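PDB 3MPR: putative endonuclease/exonuclease/phosphatase family protein from Bacteroides thetaiotaomicron, which probably acts as a metal-dependent nuclease of the endonuclease/exonuclease/phosphatase family, with the DNase I-like fold. Local coordinates for residues 115-120 with 142-147; 70-75 with 100-105; 150-155 with 184-189; 48-53 with 138-143. One frame throughout, in Å; residues are numbered along the deposited sequence.

Contact 1 of 4, residues 115-120 with 142-147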
loop_
_atom_site.group_PDB
_atom_site.type_symbol
_atom_site.label_atom_id
_atom_site.label_comp_id
_atom_site.label_asym_id
_atom_site.label_seq_id
_atom_site.Cartn_x
_atom_site.Cartn_y
_atom_site.Cartn_z
ATOM N N ASP A 115 -26.645 -0.312 27.751
ATOM C CA ASP A 115 -27.486 0.683 27.073
ATOM C C ASP A 115 -27.400 0.660 25.536
ATOM O O ASP A 115 -27.786 1.625 24.860
ATOM C CB ASP A 115 -27.178 2.088 27.613
ATOM C CG ASP A 115 -25.729 2.508 27.368
ATOM O OD1 ASP A 115 -24.923 1.664 26.928
ATOM O OD2 ASP A 115 -25.393 3.684 27.620
ATOM N N ALA A 116 -26.918 -0.445 24.980
ATOM C CA ALA A 116 -26.757 -0.553 23.529
ATOM C C ALA A 116 -28.103 -0.783 22.831
ATOM O O ALA A 116 -29.048 -1.263 23.453
ATOM C CB ALA A 116 -25.774 -1.669 23.191
ATOM N N VAL A 117 -28.191 -0.444 21.545
ATOM C CA VAL A 117 -29.433 -0.643 20.791
ATOM C C VAL A 117 -29.440 -1.921 19.952
ATOM O O VAL A 117 -30.505 -2.465 19.645
ATOM C CB VAL A 117 -29.756 0.558 19.881
ATOM C CG1 VAL A 117 -30.000 1.804 20.721
ATOM C CG2 VAL A 117 -28.626 0.787 18.891
ATOM N N LEU A 118 -28.258 -2.404 19.575
ATOM C CA LEU A 118 -28.158 -3.650 18.821
ATOM C C LEU A 118 -27.253 -4.657 19.530
ATOM O O LEU A 118 -26.344 -4.266 20.259
ATOM C CB LEU A 118 -27.634 -3.379 17.406
ATOM C CG LEU A 118 -28.638 -3.034 16.298
ATOM C CD1 LEU A 118 -29.707 -2.084 16.777
ATOM C CD2 LEU A 118 -27.920 -2.456 15.085
ATOM N N PRO A 119 -27.500 -5.960 19.324
ATOM C CA PRO A 119 -26.526 -6.932 19.837
ATOM C C PRO A 119 -25.209 -6.750 19.104
ATOM O O PRO A 119 -25.200 -6.381 17.932
ATOM C CB PRO A 119 -27.140 -8.284 19.472
ATOM C CG PRO A 119 -28.031 -7.975 18.282
ATOM C CD PRO A 119 -28.595 -6.608 18.577
ATOM N N ARG A 120 -24.109 -6.989 19.797
ATOM C CA ARG A 120 -22.778 -6.752 19.238
ATOM C C ARG A 120 -21.918 -7.938 19.624
ATOM O O ARG A 120 -21.964 -8.398 20.763
ATOM C CB ARG A 120 -22.186 -5.462 19.804
ATOM C CG ARG A 120 -23.067 -4.234 19.592
ATOM C CD ARG A 120 -23.095 -3.807 18.131
ATOM N NE ARG A 120 -23.899 -2.604 17.931
ATOM C CZ ARG A 120 -23.856 -1.841 16.841
ATOM N NH1 ARG A 120 -23.048 -2.153 15.836
ATOM N NH2 ARG A 120 -24.626 -0.759 16.755
ATOM N N HIS A 142 -17.245 -5.039 16.769
ATOM C CA HIS A 142 -17.875 -3.842 16.241
ATOM C C HIS A 142 -18.768 -3.318 17.355
ATOM O O HIS A 142 -19.749 -3.964 17.721
ATOM C CB HIS A 142 -18.707 -4.187 15.001
ATOM C CG HIS A 142 -19.301 -2.993 14.323
ATOM N ND1 HIS A 142 -19.941 -3.069 13.105
ATOM C CD2 HIS A 142 -19.345 -1.690 14.691
ATOM C CE1 HIS A 142 -20.359 -1.864 12.753
ATOM N NE2 HIS A 142 -20.014 -1.010 13.701
HETATM N N MSE A 143 -18.400 -2.167 17.908
HETATM C CA MSE A 143 -19.060 -1.581 19.074
HETATM C C MSE A 143 -20.429 -0.971 18.740
HETATM O O MSE A 143 -20.730 -0.691 17.580
HETATM C CB MSE A 143 -18.171 -0.490 19.661
HETATM C CG MSE A 143 -16.858 -0.959 20.249
HETATM SE SE MSE A 143 -17.215 -1.887 21.936
HETATM C CE MSE A 143 -15.626 -1.347 22.916
ATOM N N ASP A 144 -21.252 -0.744 19.765
ATOM C CA ASP A 144 -22.560 -0.134 19.551
ATOM C C ASP A 144 -22.395 1.377 19.390
ATOM O O ASP A 144 -21.528 1.978 20.020
ATOM C CB ASP A 144 -23.502 -0.441 20.715
ATOM C CG ASP A 144 -24.939 -0.070 20.409
ATOM O OD1 ASP A 144 -25.440 0.927 20.970
ATOM O OD2 ASP A 144 -25.556 -0.766 19.591
ATOM N N HIS A 145 -23.225 1.997 18.555
ATOM C CA HIS A 145 -23.064 3.428 18.287
ATOM C C HIS A 145 -23.793 4.317 19.292
ATOM O O HIS A 145 -23.441 5.481 19.454
ATOM C CB HIS A 145 -23.506 3.770 16.862
ATOM C CG HIS A 145 -24.920 3.386 16.561
ATOM N ND1 HIS A 145 -25.379 2.091 16.664
ATOM C CD2 HIS A 145 -25.982 4.129 16.166
ATOM C CE1 HIS A 145 -26.660 2.050 16.343
ATOM N NE2 HIS A 145 -27.048 3.273 16.029
ATOM N N ILE A 146 -24.794 3.759 19.966
ATOM C CA ILE A 146 -25.619 4.511 20.913
ATOM C C ILE A 146 -25.195 4.321 22.369
ATOM O O ILE A 146 -25.123 5.287 23.129
ATOM C CB ILE A 146 -27.106 4.103 20.823
ATOM C CG1 ILE A 146 -27.674 4.371 19.423
ATOM C CG2 ILE A 146 -27.921 4.811 21.904
ATOM C CD1 ILE A 146 -27.443 5.778 18.913
ATOM N N GLY A 147 -24.919 3.077 22.756
ATOM C CA GLY A 147 -24.655 2.759 24.148
ATOM C C GLY A 147 -23.263 3.099 24.644
ATOM O O GLY A 147 -22.325 2.326 24.463
#

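Contact 2 of 4, residues 70-75 with 100-105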
loop_
_atom_site.group_PDB
_atom_site.type_symbol
_atom_site.label_atom_id
_atom_site.label_comp_id
_atom_site.label_asym_id
_atom_site.label_seq_id
_atom_site.Cartn_x
_atom_site.Cartn_y
_atom_site.Cartn_z
ATOM N N ILE A 70 -13.329 -17.208 10.444
ATOM C CA ILE A 70 -14.054 -17.712 11.600
ATOM C C ILE A 70 -14.937 -16.589 12.105
ATOM O O ILE A 70 -14.683 -15.422 11.808
ATOM C CB ILE A 70 -13.109 -18.147 12.716
ATOM C CG1 ILE A 70 -12.156 -17.008 13.081
ATOM C CG2 ILE A 70 -12.304 -19.385 12.295
ATOM C CD1 ILE A 70 -11.223 -17.351 14.230
ATOM N N GLY A 71 -15.981 -16.939 12.853
ATOM C CA GLY A 71 -16.846 -15.937 13.451
ATOM C C GLY A 71 -18.291 -16.157 13.056
ATOM O O GLY A 71 -18.579 -16.383 11.882
ATOM N N VAL A 72 -19.200 -16.084 14.025
ATOM C CA VAL A 72 -20.612 -16.365 13.766
ATOM C C VAL A 72 -21.467 -15.107 13.666
ATOM O O VAL A 72 -21.031 -14.017 14.023
ATOM C CB VAL A 72 -21.216 -17.292 14.839
ATOM C CG1 VAL A 72 -20.380 -18.559 14.987
ATOM C CG2 VAL A 72 -21.337 -16.551 16.167
ATOM N N GLY A 73 -22.694 -15.271 13.177
ATOM C CA GLY A 73 -23.629 -14.166 13.030
ATOM C C GLY A 73 -24.062 -13.607 14.365
ATOM O O GLY A 73 -24.365 -14.366 15.292
ATOM N N ARG A 74 -24.106 -12.281 14.475
ATOM C CA ARG A 74 -24.395 -11.651 15.765
ATOM C C ARG A 74 -25.860 -11.719 16.190
ATOM O O ARG A 74 -26.163 -11.483 17.351
ATOM C CB ARG A 74 -23.928 -10.188 15.790
ATOM C CG ARG A 74 -24.809 -9.205 15.007
ATOM C CD ARG A 74 -24.152 -7.833 14.996
ATOM N NE ARG A 74 -24.950 -6.804 14.335
ATOM C CZ ARG A 74 -24.543 -5.548 14.166
ATOM N NH1 ARG A 74 -23.349 -5.166 14.608
ATOM N NH2 ARG A 74 -25.325 -4.674 13.553
ATOM N N ASP A 75 -26.767 -12.017 15.257
ATOM C CA ASP A 75 -28.200 -12.052 15.577
ATOM C C ASP A 75 -28.603 -13.315 16.333
ATOM O O ASP A 75 -29.369 -13.264 17.304
ATOM C CB ASP A 75 -29.049 -11.941 14.301
ATOM C CG ASP A 75 -29.104 -10.530 13.752
ATOM O OD1 ASP A 75 -28.444 -9.629 14.313
ATOM O OD2 ASP A 75 -29.804 -10.325 12.740
ATOM N N ASP A 100 -16.758 -16.985 20.167
ATOM C CA ASP A 100 -17.440 -15.696 20.032
ATOM C C ASP A 100 -18.120 -15.420 21.357
ATOM O O ASP A 100 -18.567 -16.350 22.033
ATOM C CB ASP A 100 -18.521 -15.749 18.942
ATOM C CG ASP A 100 -18.051 -16.450 17.678
ATOM O OD1 ASP A 100 -18.088 -17.697 17.652
ATOM O OD2 ASP A 100 -17.648 -15.759 16.710
ATOM N N PHE A 101 -18.204 -14.153 21.725
ATOM C CA PHE A 101 -19.000 -13.738 22.869
ATOM C C PHE A 101 -19.700 -12.420 22.547
ATOM O O PHE A 101 -19.159 -11.590 21.804
ATOM C CB PHE A 101 -18.150 -13.646 24.155
ATOM C CG PHE A 101 -16.952 -12.717 24.058
ATOM C CD1 PHE A 101 -15.727 -13.182 23.606
ATOM C CD2 PHE A 101 -17.043 -11.398 24.480
ATOM C CE1 PHE A 101 -14.625 -12.333 23.536
ATOM C CE2 PHE A 101 -15.951 -10.545 24.407
ATOM C CZ PHE A 101 -14.739 -11.016 23.935
ATOM N N TRP A 102 -20.904 -12.232 23.083
ATOM C CA TRP A 102 -21.625 -10.975 22.891
ATOM C C TRP A 102 -21.171 -9.945 23.909
ATOM O O TRP A 102 -20.775 -10.293 25.014
ATOM C CB TRP A 102 -23.147 -11.198 22.941
ATOM C CG TRP A 102 -23.644 -11.785 21.652
ATOM C CD1 TRP A 102 -24.205 -11.110 20.612
ATOM C CD2 TRP A 102 -23.545 -13.152 21.236
ATOM N NE1 TRP A 102 -24.483 -11.970 19.583
ATOM C CE2 TRP A 102 -24.089 -13.232 19.942
ATOM C CE3 TRP A 102 -23.063 -14.318 21.840
ATOM C CZ2 TRP A 102 -24.162 -14.433 19.236
ATOM C CZ3 TRP A 102 -23.142 -15.515 21.138
ATOM C CH2 TRP A 102 -23.684 -15.561 19.853
ATOM N N LEU A 103 -21.192 -8.679 23.513
ATOM C CA LEU A 103 -20.742 -7.607 24.389
ATOM C C LEU A 103 -21.922 -7.193 25.263
ATOM O O LEU A 103 -22.628 -6.230 24.969
ATOM C CB LEU A 103 -20.209 -6.438 23.555
ATOM C CG LEU A 103 -19.083 -6.853 22.599
ATOM C CD1 LEU A 103 -18.640 -5.690 21.711
ATOM C CD2 LEU A 103 -17.892 -7.441 23.382
ATOM N N SER A 104 -22.142 -7.958 26.328
ATOM C CA SER A 104 -23.284 -7.739 27.205
ATOM C C SER A 104 -23.051 -8.369 28.571
ATOM O O SER A 104 -22.006 -8.976 28.823
ATOM C CB SER A 104 -24.547 -8.328 26.588
ATOM O OG SER A 104 -24.534 -9.748 26.639
ATOM N N GLU A 105 -24.039 -8.218 29.453
ATOM C CA GLU A 105 -24.002 -8.832 30.772
ATOM C C GLU A 105 -24.112 -10.348 30.673
ATOM O O GLU A 105 -23.806 -11.060 31.627
ATOM C CB GLU A 105 -25.147 -8.299 31.645
ATOM C CG GLU A 105 -25.158 -6.796 31.835
ATOM C CD GLU A 105 -25.961 -6.068 30.766
ATOM O OE1 GLU A 105 -25.927 -6.485 29.588
ATOM O OE2 GLU A 105 -26.637 -5.076 31.110
#

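Contact 3 of 4, residues 150-155 with 184-189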
loop_
_atom_site.group_PDB
_atom_site.type_symbol
_atom_site.label_atom_id
_atom_site.label_comp_id
_atom_site.label_asym_id
_atom_site.label_seq_id
_atom_site.Cartn_x
_atom_site.Cartn_y
_atom_site.Cartn_z
ATOM N N ALA A 150 -22.303 0.782 27.374
ATOM C CA ALA A 150 -22.005 -0.508 26.748
ATOM C C ALA A 150 -20.594 -0.550 26.156
ATOM O O ALA A 150 -19.891 -1.541 26.302
ATOM C CB ALA A 150 -23.027 -0.837 25.693
ATOM N N ARG A 151 -20.174 0.527 25.493
ATOM C CA ARG A 151 -18.818 0.585 24.943
ATOM C C ARG A 151 -17.736 0.482 26.022
ATOM O O ARG A 151 -16.749 -0.242 25.862
ATOM C CB ARG A 151 -18.609 1.850 24.095
ATOM C CG ARG A 151 -19.428 1.882 22.800
ATOM C CD ARG A 151 -18.954 3.026 21.894
ATOM N NE ARG A 151 -19.132 4.340 22.497
ATOM C CZ ARG A 151 -20.192 5.125 22.301
ATOM N NH1 ARG A 151 -21.197 4.724 21.531
ATOM N NH2 ARG A 151 -20.255 6.307 22.888
ATOM N N VAL A 152 -17.920 1.203 27.123
ATOM C CA VAL A 152 -16.960 1.164 28.215
ATOM C C VAL A 152 -16.939 -0.231 28.853
ATOM O O VAL A 152 -15.877 -0.836 29.033
ATOM C CB VAL A 152 -17.268 2.244 29.276
ATOM C CG1 VAL A 152 -16.294 2.143 30.440
ATOM C CG2 VAL A 152 -17.201 3.634 28.648
ATOM N N GLU A 153 -18.120 -0.745 29.184
ATOM C CA GLU A 153 -18.214 -2.082 29.765
ATOM C C GLU A 153 -17.624 -3.115 28.814
ATOM O O GLU A 153 -16.944 -4.057 29.238
ATOM C CB GLU A 153 -19.666 -2.426 30.082
ATOM C CG GLU A 153 -20.283 -1.527 31.157
ATOM C CD GLU A 153 -19.788 -1.854 32.572
ATOM O OE1 GLU A 153 -19.144 -2.910 32.773
ATOM O OE2 GLU A 153 -20.048 -1.045 33.490
ATOM N N SER A 154 -17.888 -2.943 27.525
ATOM C CA SER A 154 -17.356 -3.866 26.529
ATOM C C SER A 154 -15.833 -3.919 26.592
ATOM O O SER A 154 -15.230 -4.992 26.528
ATOM C CB SER A 154 -17.827 -3.482 25.123
ATOM O OG SER A 154 -19.207 -3.769 24.965
ATOM N N ALA A 155 -15.210 -2.751 26.713
ATOM C CA ALA A 155 -13.757 -2.690 26.727
ATOM C C ALA A 155 -13.194 -3.553 27.844
ATOM O O ALA A 155 -12.226 -4.302 27.645
ATOM C CB ALA A 155 -13.279 -1.250 26.851
ATOM N N THR A 184 -10.846 10.342 21.331
ATOM C CA THR A 184 -11.098 11.237 22.472
ATOM C C THR A 184 -11.986 10.598 23.547
ATOM O O THR A 184 -12.105 11.129 24.659
ATOM C CB THR A 184 -11.811 12.537 22.054
ATOM O OG1 THR A 184 -13.136 12.225 21.596
ATOM C CG2 THR A 184 -11.035 13.252 20.955
ATOM N N HIS A 185 -12.597 9.464 23.212
ATOM C CA HIS A 185 -13.681 8.888 24.026
ATOM C C HIS A 185 -13.251 7.966 25.163
ATOM O O HIS A 185 -12.191 7.359 25.124
ATOM C CB HIS A 185 -14.694 8.163 23.134
ATOM C CG HIS A 185 -15.465 9.084 22.243
ATOM N ND1 HIS A 185 -16.798 9.373 22.443
ATOM C CD2 HIS A 185 -15.078 9.813 21.172
ATOM C CE1 HIS A 185 -17.200 10.235 21.524
ATOM N NE2 HIS A 185 -16.175 10.516 20.740
ATOM N N GLN A 186 -14.116 7.857 26.168
ATOM C CA GLN A 186 -13.838 7.043 27.338
ATOM C C GLN A 186 -13.534 5.588 26.991
ATOM O O GLN A 186 -12.661 4.985 27.601
ATOM C CB GLN A 186 -15.005 7.107 28.332
ATOM C CG GLN A 186 -14.680 6.458 29.664
ATOM C CD GLN A 186 -15.788 6.621 30.683
ATOM O OE1 GLN A 186 -16.798 7.283 30.426
ATOM N NE2 GLN A 186 -15.608 6.012 31.846
ATOM N N SER A 187 -14.243 5.025 26.014
ATOM C CA SER A 187 -14.039 3.621 25.658
ATOM C C SER A 187 -12.706 3.371 24.952
ATOM O O SER A 187 -12.194 2.261 24.972
ATOM C CB SER A 187 -15.210 3.076 24.828
ATOM O OG SER A 187 -15.406 3.845 23.648
ATOM N N TYR A 188 -12.130 4.407 24.345
ATOM C CA TYR A 188 -10.763 4.299 23.844
ATOM C C TYR A 188 -9.793 4.240 25.035
ATOM O O TYR A 188 -8.923 3.352 25.122
ATOM C CB TYR A 188 -10.432 5.490 22.925
ATOM C CG TYR A 188 -8.975 5.549 22.494
ATOM C CD1 TYR A 188 -8.029 6.192 23.276
ATOM C CD2 TYR A 188 -8.548 4.947 21.307
ATOM C CE1 TYR A 188 -6.700 6.247 22.904
ATOM C CE2 TYR A 188 -7.213 4.990 20.925
ATOM C CZ TYR A 188 -6.296 5.647 21.731
ATOM O OH TYR A 188 -4.976 5.718 21.379
ATOM N N ASP A 189 -9.960 5.176 25.966
ATOM C CA ASP A 189 -9.132 5.226 27.163
ATOM C C ASP A 189 -9.227 3.913 27.919
ATOM O O ASP A 189 -8.270 3.490 28.556
ATOM C CB ASP A 189 -9.580 6.350 28.112
ATOM C CG ASP A 189 -9.510 7.728 27.484
ATOM O OD1 ASP A 189 -8.813 7.903 26.461
ATOM O OD2 ASP A 189 -10.157 8.649 28.032
#

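Contact 4 of 4, residues 48-53 with 138-143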
loop_
_atom_site.group_PDB
_atom_site.type_symbol
_atom_site.label_atom_id
_atom_site.label_comp_id
_atom_site.label_asym_id
_atom_site.label_seq_id
_atom_site.Cartn_x
_atom_site.Cartn_y
_atom_site.Cartn_z
ATOM N N GLY A 48 -9.323 -8.629 10.850
ATOM C CA GLY A 48 -10.667 -8.565 11.368
ATOM C C GLY A 48 -11.510 -7.763 10.403
ATOM O O GLY A 48 -11.065 -6.746 9.861
ATOM N N THR A 49 -12.716 -8.248 10.152
ATOM C CA THR A 49 -13.673 -7.528 9.324
ATOM C C THR A 49 -14.920 -7.196 10.135
ATOM O O THR A 49 -15.213 -7.855 11.128
ATOM C CB THR A 49 -14.105 -8.366 8.112
ATOM O OG1 THR A 49 -14.817 -9.533 8.559
ATOM C CG2 THR A 49 -12.887 -8.772 7.278
ATOM N N GLN A 50 -15.666 -6.186 9.707
ATOM C CA GLN A 50 -16.943 -5.900 10.339
ATOM C C GLN A 50 -18.037 -5.724 9.283
ATOM O O GLN A 50 -17.754 -5.413 8.120
ATOM C CB GLN A 50 -16.849 -4.678 11.256
ATOM C CG GLN A 50 -15.706 -4.746 12.280
ATOM C CD GLN A 50 -14.362 -4.310 11.716
ATOM O OE1 GLN A 50 -14.271 -3.339 10.960
ATOM N NE2 GLN A 50 -13.300 -5.020 12.099
ATOM N N GLU A 51 -19.273 -5.967 9.709
ATOM C CA GLU A 51 -20.493 -5.717 8.932
ATOM C C GLU A 51 -20.903 -6.746 7.886
ATOM O O GLU A 51 -21.931 -6.576 7.238
ATOM C CB GLU A 51 -20.492 -4.321 8.305
ATOM C CG GLU A 51 -20.576 -3.205 9.322
ATOM C CD GLU A 51 -21.026 -1.875 8.731
ATOM O OE1 GLU A 51 -21.775 -1.873 7.722
ATOM O OE2 GLU A 51 -20.653 -0.829 9.304
ATOM N N CYS A 52 -20.128 -7.803 7.699
ATOM C CA CYS A 52 -20.477 -8.758 6.649
ATOM C C CYS A 52 -21.642 -9.670 7.024
ATOM O O CYS A 52 -21.637 -10.289 8.077
ATOM C CB CYS A 52 -19.284 -9.640 6.312
ATOM S SG CYS A 52 -18.007 -8.782 5.373
ATOM N N PHE A 53 -22.612 -9.783 6.130
ATOM C CA PHE A 53 -23.586 -10.849 6.239
ATOM C C PHE A 53 -22.917 -12.106 5.707
ATOM O O PHE A 53 -21.878 -12.033 5.059
ATOM C CB PHE A 53 -24.848 -10.507 5.440
ATOM C CG PHE A 53 -25.639 -9.374 6.016
ATOM C CD1 PHE A 53 -26.306 -9.523 7.216
ATOM C CD2 PHE A 53 -25.741 -8.170 5.341
ATOM C CE1 PHE A 53 -27.043 -8.484 7.750
ATOM C CE2 PHE A 53 -26.473 -7.126 5.871
ATOM C CZ PHE A 53 -27.126 -7.284 7.077
ATOM N N PHE A 138 -6.316 -13.390 18.784
ATOM C CA PHE A 138 -6.746 -12.308 17.893
ATOM C C PHE A 138 -8.240 -12.091 18.122
ATOM O O PHE A 138 -9.029 -13.007 17.905
ATOM C CB PHE A 138 -6.496 -12.732 16.442
ATOM C CG PHE A 138 -6.572 -11.607 15.443
ATOM C CD1 PHE A 138 -7.799 -11.100 15.035
ATOM C CD2 PHE A 138 -5.421 -11.108 14.858
ATOM C CE1 PHE A 138 -7.869 -10.076 14.098
ATOM C CE2 PHE A 138 -5.487 -10.084 13.915
ATOM C CZ PHE A 138 -6.705 -9.567 13.541
ATOM N N PHE A 139 -8.620 -10.890 18.564
ATOM C CA PHE A 139 -10.017 -10.548 18.827
ATOM C C PHE A 139 -10.484 -9.525 17.813
ATOM O O PHE A 139 -9.697 -8.684 17.399
ATOM C CB PHE A 139 -10.145 -9.885 20.201
ATOM C CG PHE A 139 -9.873 -10.804 21.359
ATOM C CD1 PHE A 139 -8.586 -11.042 21.786
ATOM C CD2 PHE A 139 -10.924 -11.405 22.036
ATOM C CE1 PHE A 139 -8.348 -11.883 22.873
ATOM C CE2 PHE A 139 -10.692 -12.236 23.115
ATOM C CZ PHE A 139 -9.408 -12.472 23.531
ATOM N N ASN A 140 -11.771 -9.554 17.468
ATOM C CA ASN A 140 -12.323 -8.605 16.510
ATOM C C ASN A 140 -13.765 -8.276 16.890
ATOM O O ASN A 140 -14.517 -9.166 17.267
ATOM C CB ASN A 140 -12.240 -9.208 15.108
ATOM C CG ASN A 140 -12.814 -8.309 14.045
ATOM O OD1 ASN A 140 -12.509 -7.116 13.989
ATOM N ND2 ASN A 140 -13.651 -8.883 13.180
ATOM N N LEU A 141 -14.147 -7.004 16.811
ATOM C CA LEU A 141 -15.487 -6.611 17.243
ATOM C C LEU A 141 -15.989 -5.372 16.510
ATOM O O LEU A 141 -15.261 -4.741 15.745
ATOM C CB LEU A 141 -15.527 -6.371 18.768
ATOM C CG LEU A 141 -14.597 -5.305 19.379
ATOM C CD1 LEU A 141 -15.084 -3.880 19.092
ATOM C CD2 LEU A 141 -14.488 -5.501 20.880
ATOM N N HIS A 142 -17.245 -5.039 16.769
ATOM C CA HIS A 142 -17.875 -3.842 16.241
ATOM C C HIS A 142 -18.768 -3.318 17.355
ATOM O O HIS A 142 -19.749 -3.964 17.721
ATOM C CB HIS A 142 -18.707 -4.187 15.001
ATOM C CG HIS A 142 -19.301 -2.993 14.323
ATOM N ND1 HIS A 142 -19.941 -3.069 13.105
ATOM C CD2 HIS A 142 -19.345 -1.690 14.691
ATOM C CE1 HIS A 142 -20.359 -1.864 12.753
ATOM N NE2 HIS A 142 -20.014 -1.010 13.701
HETATM N N MSE A 143 -18.400 -2.167 17.908
HETATM C CA MSE A 143 -19.060 -1.581 19.074
HETATM C C MSE A 143 -20.429 -0.971 18.740
HETATM O O MSE A 143 -20.730 -0.691 17.580
HETATM C CB MSE A 143 -18.171 -0.490 19.661
HETATM C CG MSE A 143 -16.858 -0.959 20.249
HETATM SE SE MSE A 143 -17.215 -1.887 21.936
HETATM C CE MSE A 143 -15.626 -1.347 22.916
HETATM O O HOH W 1 -20.534 -5.697 12.253
#

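Contact 1 of 4, residues 115-120 with 142-147
Asp144 meets the loop 115-120 with both carboxylate oxygens, while its OD1 also forms an Asx turn and Asx motif in its own loop, the link from strand 135-142 to helix 148-164 of the DNase I-like fold. Among the hydrogen bonds, OD1 of Asp144 accepts from Val117 N at 3.1 Å, a donor well above the carboxylate plane. The same oxygen takes Ile146 N and, on its anti lone pair, Gly147 N at 2.8 Å. Leu118 N lies 3.2 Å from Asp144 OD2, again above the plane.

The charged interaction is a side-on salt bridge in which Arg120 NE and NH2 each stand 3.0 Å from Asp144 OD2. That oxygen lies in the guanidinium plane, but the two flat groups are 76° apart, and of the two nitrogens only NE meets the anti lone pair of Asp144 OD2; NH2 comes from above the carboxylate plane. Three donors thus grip each oxygen. An alanine in place of Asp144 would probably leave Arg120 without this counter-charge and the amides of Val117 and Leu118 without their acceptors.

Apolar packing comes from Val117, whose CG1 rests 3.7 Å from Ile146 CB and whose CG2 stands 3.5 Å from His145 CE1. The guanidinium is also inclined 58° to the His142 ring, with Arg120 NH1 over the ring centre, 3.8 Å above the plane.

Contact 2 of 4, residues 70-75 with 100-105
Residues Gly71 to Arg74 pass the end of strand 93-102 in the same direction, the CA atoms of Gly71 and Asp100 being 6.6 Å apart and those of Arg74 and Trp102 7.7 Å, and each hydrogen bond between them pairs a side chain with the main chain. The first joins Val72 N to Asp100 OD2 at 3.1 Å, the donor lying 51° out of the carboxylate plane. Ser123 OG holds the same oxygen from strand 121-129. Over this carboxylate sits the Val72 side chain, with CG2 3.6 Å from Asp100 CG and CG1 near OD1.

Strands 67-70 and 93-102 are edge strands of the two different sheets of the DNase I-like sandwich, so the contact ties the sheets together at their margin.

At its other end the indole of Trp102 does the work. Trp102 CG lies anti to the carbonyl carbon (chi1 -78°), and the NE1 edge of the indole faces residues 70-75. NE1 donates to Arg74 O at 2.8 Å in a nearly straight bond, 162° at the hydrogen, with the oxygen close to the ring plane. Along the same edge, Gly73 O stands 3.9 Å from Trp102 CZ2.

Contact 3 of 4, residues 150-155 with 184-189
Ser187 faces Arg151 and Val152 where residues 150-155 and 184-189 come nearest, the CA atoms of Val152 and Ser187 being 4.6 Å apart. The serine CB points at helix 148-164 and lies 3.7 Å from Arg151 CB, with Arg151 O nearly as close. Its OG takes the position between the backbone N and the carbonyl carbon (chi1 57°), which turns the hydroxyl toward the arginine. There it lies at the edge of the guanidinium, in its plane, but at 3.9 Å from Arg151 NE the hydroxyl OG makes a packing contact and not a hydrogen bond. The arginine chain bends at chi3, and its NH1 is held by Asp144 O.

Beside this pair, Val152 and Gln186 meet obliquely. With CG1 anti to the backbone N (chi1 177°), Val152 has CG2 beside that N, and this methyl rests 3.9 Å from both CG and CD of Gln186. The glutamine is extended beyond CG, so its aliphatic part and amide carbon pass the valine branch, while NE2 stays 4.2 Å from Val152 CG1. One turn further along, Ala155 CB comes to 4.1 Å from Ser187 O. With only CB on Ala155 and a short hydroxymethyl on Ser187, the backbones can lie this near.

Helix 148-164 is the connection of a beta-alpha-beta crossover between the adjacent parallel strands 135-142 and 173-178. Ser154 touches Leu103 and Met143, whereas helix 186-192, which follows strand 173-178, packs on the helix through Ser187 and brings Ala190 and Phe191 against Ala155.

Contact 4 of 4, residues 48-53 with 138-143
Asn140 reaches across to Gly48, Thr49 and Gln50 and is the principal polar link between two strands whose axes lie 6.7 Å apart and 13° from parallel. Its CG is anti to the backbone N (chi1 179°) and stands 3.4 Å from Gly48 CA, where a CB on the glycine would clash with the amide oxygen. From there Asn140 ND2 donates to Thr49 O at 2.8 Å, with that oxygen in the amide plane. On the other branch, Asn140 OD1 accepts from Gln50 NE2 at 2.9 Å on a lone pair, within the carbonyl plane. Gln50 is bent at chi2, and its amide is steeply turned against that of Asn140. Thr176 OG1 is a second partner of OD1. An alanine in place of Asn140 would probably leave Thr49 O and Gln50 NE2 without these bonds, deprive Thr176 OG1 of one partner and open a gap beside Gly48.

Glu51, extended beyond CG, approaches His142 obliquely, yet the carboxylate and ring planes are only 11° apart, with Glu51 OE2 3.6 Å from His142 CE1. One water accepts a hydrogen bond from Glu51 N at 2.9 Å. That water also lies 2.8 Å from His142 ND1, in the ring plane, so it bridges the two residues. Glu51 is a magnesium ligand of this protein, though this chain carries no metal; here Arg15 and Asn16 N hold OE1 and Asn13 ND2 holds OE2.

The two strands belong to different sheets, 46-50 beside 5-13 in one and 135-142 beside 173-178 in the other, and the contact is buried between them, where Phe138 also touches Val9 and Ile174.

In the fold
From the N terminus, contact 4 opens first, at the end of strand 46-50, and closes the longest loop, returning at strand 135-142 to join the two sheets at their middle. Contact 2 is nested inside that loop and links the sheets again at their edge strands. Contact 1 opens after contact 2 has closed, still within the loop of contact 4, and ends just beyond it; the two share His142 and Met143. Contact 3 comes last, pairing the helix after strand 135-142 with the one after strand 173-178. Physical links join them: Arg120 O meets Leu103 N, binding contact 1 to contact 2, and Asp115 OD1 meets Ala150 N, binding it to contact 3.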